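Local coordinates for protein Amuc_1100 (Akkermansia muciniphila, PDB 6KNY) that is of unknown function but is probably held in the bacterial membrane by a transmembrane helix, which this monomeric form lacks, at residues 74-79 with 122-127. Sequence-based numbering, arbitrary orientation.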
loop_
_atom_site.group_PDB
_atom_site.type_symbol
_atom_site.label_atom_id
_atom_site.label_comp_id
_atom_site.label_asym_id
_atom_site.label_seq_id
_atom_site.Cartn_x
_atom_site.Cartn_y
_atom_site.Cartn_z
ATOM N N GLN A 74 -12.907 -7.300 -5.893
ATOM C CA GLN A 74 -13.009 -6.353 -7.001
ATOM C C GLN A 74 -13.909 -5.180 -6.648
ATOM O O GLN A 74 -13.617 -4.028 -6.993
ATOM C CB GLN A 74 -13.532 -7.090 -8.224
ATOM C CG GLN A 74 -13.267 -6.430 -9.529
ATOM C CD GLN A 74 -13.537 -7.367 -10.679
ATOM O OE1 GLN A 74 -14.454 -8.187 -10.616
ATOM N NE2 GLN A 74 -12.721 -7.279 -11.722
ATOM N N ASN A 75 -14.998 -5.456 -5.935
ATOM C CA ASN A 75 -15.905 -4.392 -5.523
ATOM C C ASN A 75 -15.241 -3.493 -4.483
ATOM O O ASN A 75 -15.415 -2.270 -4.503
ATOM C CB ASN A 75 -17.205 -5.026 -5.013
ATOM C CG ASN A 75 -17.961 -4.139 -4.046
ATOM O OD1 ASN A 75 -18.607 -3.172 -4.450
ATOM N ND2 ASN A 75 -17.905 -4.479 -2.765
ATOM N N GLU A 76 -14.438 -4.073 -3.588
ATOM C CA GLU A 76 -13.680 -3.256 -2.638
ATOM C C GLU A 76 -12.620 -2.421 -3.356
ATOM O O GLU A 76 -12.406 -1.246 -3.027
ATOM C CB GLU A 76 -13.035 -4.147 -1.574
ATOM C CG GLU A 76 -12.365 -3.369 -0.448
ATOM C CD GLU A 76 -11.708 -4.282 0.582
ATOM O OE1 GLU A 76 -11.213 -5.369 0.201
ATOM O OE2 GLU A 76 -11.700 -3.918 1.777
ATOM N N LEU A 77 -11.950 -3.014 -4.348
ATOM C CA LEU A 77 -10.947 -2.283 -5.122
ATOM C C LEU A 77 -11.544 -1.052 -5.811
ATOM O O LEU A 77 -10.979 0.050 -5.756
ATOM C CB LEU A 77 -10.312 -3.220 -6.150
ATOM C CG LEU A 77 -9.403 -2.586 -7.216
ATOM C CD1 LEU A 77 -8.190 -1.858 -6.581
ATOM C CD2 LEU A 77 -8.967 -3.606 -8.267
ATOM N N LYS A 78 -12.678 -1.251 -6.474
ATOM C CA LYS A 78 -13.352 -0.171 -7.186
ATOM C C LYS A 78 -13.770 0.937 -6.229
ATOM O O LYS A 78 -13.595 2.120 -6.517
ATOM C CB LYS A 78 -14.572 -0.706 -7.939
ATOM C CG LYS A 78 -14.311 -1.011 -9.405
ATOM C CD LYS A 78 -15.135 -2.197 -9.876
ATOM C CE LYS A 78 -14.547 -2.814 -11.134
ATOM N NZ LYS A 78 -15.188 -2.279 -12.367
ATOM N N THR A 79 -14.327 0.543 -5.089
ATOM C CA THR A 79 -14.775 1.505 -4.082
ATOM C C THR A 79 -13.605 2.330 -3.565
ATOM O O THR A 79 -13.678 3.563 -3.489
ATOM C CB THR A 79 -15.455 0.780 -2.921
ATOM O OG1 THR A 79 -16.598 0.061 -3.403
ATOM C CG2 THR A 79 -15.871 1.768 -1.826
ATOM N N PHE A 122 -6.050 -8.383 2.157
ATOM C CA PHE A 122 -5.121 -7.844 3.143
ATOM C C PHE A 122 -4.211 -6.811 2.492
ATOM O O PHE A 122 -4.052 -5.703 3.004
ATOM C CB PHE A 122 -4.280 -8.966 3.760
ATOM C CG PHE A 122 -3.067 -8.468 4.501
ATOM C CD1 PHE A 122 -3.183 -7.980 5.799
ATOM C CD2 PHE A 122 -1.818 -8.450 3.894
ATOM C CE1 PHE A 122 -2.065 -7.497 6.479
ATOM C CE2 PHE A 122 -0.707 -7.979 4.573
ATOM C CZ PHE A 122 -0.825 -7.510 5.857
ATOM N N GLU A 123 -3.621 -7.160 1.346
ATOM C CA GLU A 123 -2.685 -6.253 0.680
ATOM C C GLU A 123 -3.382 -4.985 0.213
ATOM O O GLU A 123 -2.854 -3.877 0.363
ATOM C CB GLU A 123 -2.006 -6.956 -0.496
ATOM C CG GLU A 123 -0.823 -6.172 -1.007
ATOM C CD GLU A 123 -0.057 -6.882 -2.096
ATOM O OE1 GLU A 123 -0.659 -7.704 -2.822
ATOM O OE2 GLU A 123 1.148 -6.591 -2.238
ATOM N N LEU A 124 -4.583 -5.128 -0.346
ATOM C CA LEU A 124 -5.351 -3.963 -0.768
ATOM C C LEU A 124 -5.706 -3.065 0.414
ATOM O O LEU A 124 -5.612 -1.837 0.316
ATOM C CB LEU A 124 -6.611 -4.429 -1.500
ATOM C CG LEU A 124 -7.679 -3.373 -1.826
ATOM C CD1 LEU A 124 -7.081 -2.161 -2.556
ATOM C CD2 LEU A 124 -8.841 -3.997 -2.621
ATOM N N LYS A 125 -6.124 -3.652 1.542
ATOM C CA LYS A 125 -6.483 -2.811 2.687
ATOM C C LYS A 125 -5.272 -2.061 3.221
ATOM O O LYS A 125 -5.381 -0.883 3.586
ATOM C CB LYS A 125 -7.127 -3.646 3.807
ATOM C CG LYS A 125 -8.574 -4.038 3.500
ATOM C CD LYS A 125 -9.638 -3.274 4.345
ATOM C CE LYS A 125 -11.070 -3.843 4.245
ATOM N NZ LYS A 125 -12.144 -2.858 3.875
ATOM N N ALA A 126 -4.100 -2.710 3.251
ATOM C CA ALA A 126 -2.891 -2.047 3.738
ATOM C C ALA A 126 -2.445 -0.929 2.794
ATOM O O ALA A 126 -2.106 0.181 3.240
ATOM C CB ALA A 126 -1.767 -3.074 3.922
ATOM N N ILE A 127 -2.424 -1.207 1.488
ATOM C CA ILE A 127 -2.012 -0.194 0.517
ATOM C C ILE A 127 -3.008 0.962 0.509
ATOM O O ILE A 127 -2.621 2.141 0.533
ATOM C CB ILE A 127 -1.848 -0.817 -0.888
ATOM C CG1 ILE A 127 -0.699 -1.830 -0.901
ATOM C CG2 ILE A 127 -1.623 0.301 -1.958
ATOM C CD1 ILE A 127 -0.555 -2.632 -2.220
#
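Two nearly parallel helices, 70-91 and 117-134, pack side by side here, with Leu77 and Leu124 meeting on the buried side of the interface and Glu76 and Lys125 on its more exposed side. The short axes diverge by only 12° and approach to 10.8 Å, a spacing wide enough for whole leucine side chains between the backbones. Leu124 projects into it, beside Leu77. It points toward helix 70-91, and its chi1 of 170° turns CG away from its own backbone N, bringing Leu124 CD2 to 3.7 Å from the backbone N of Leu77 and 3.9 Å from Leu77 CB. The other methyl, Leu124 CD1, comes within 4.2 Å of Leu77 CD1, the two leucines crossing at about a right angle. A branched, purely apolar residue suits this place because CD2 can rest against the backbone and CB of Leu77 while CD1 reaches its CD1; Phe73 and Phe80 of helix 70-91 also touch Leu124. Glu76 runs past Leu124 in the opposite direction, its extended chain placing Glu76 OE1 3.9 Å from Leu124 CD2. The carboxylate is offered to Lys125, whose long chain, bent at chi2 (-108°) and chi4, brings its end nearer to helix 70-91. Lys125 NZ and Glu76 OE2 form a salt bridge, although the modelled separation is implausibly short and the exact placing of the oxygen is doubtful. A flexible lysine suits this border, since its side chain also touches Phe80 and Tyr199 while the ammonium reaches the acid. Phe122 and Ile127 touch strand 170-181. Helix 117-134 thus lies between helix 70-91 and the sheet, and its contact with the former is a leucine pair between near-parallel helices, bordered by a Glu-Lys salt bridge.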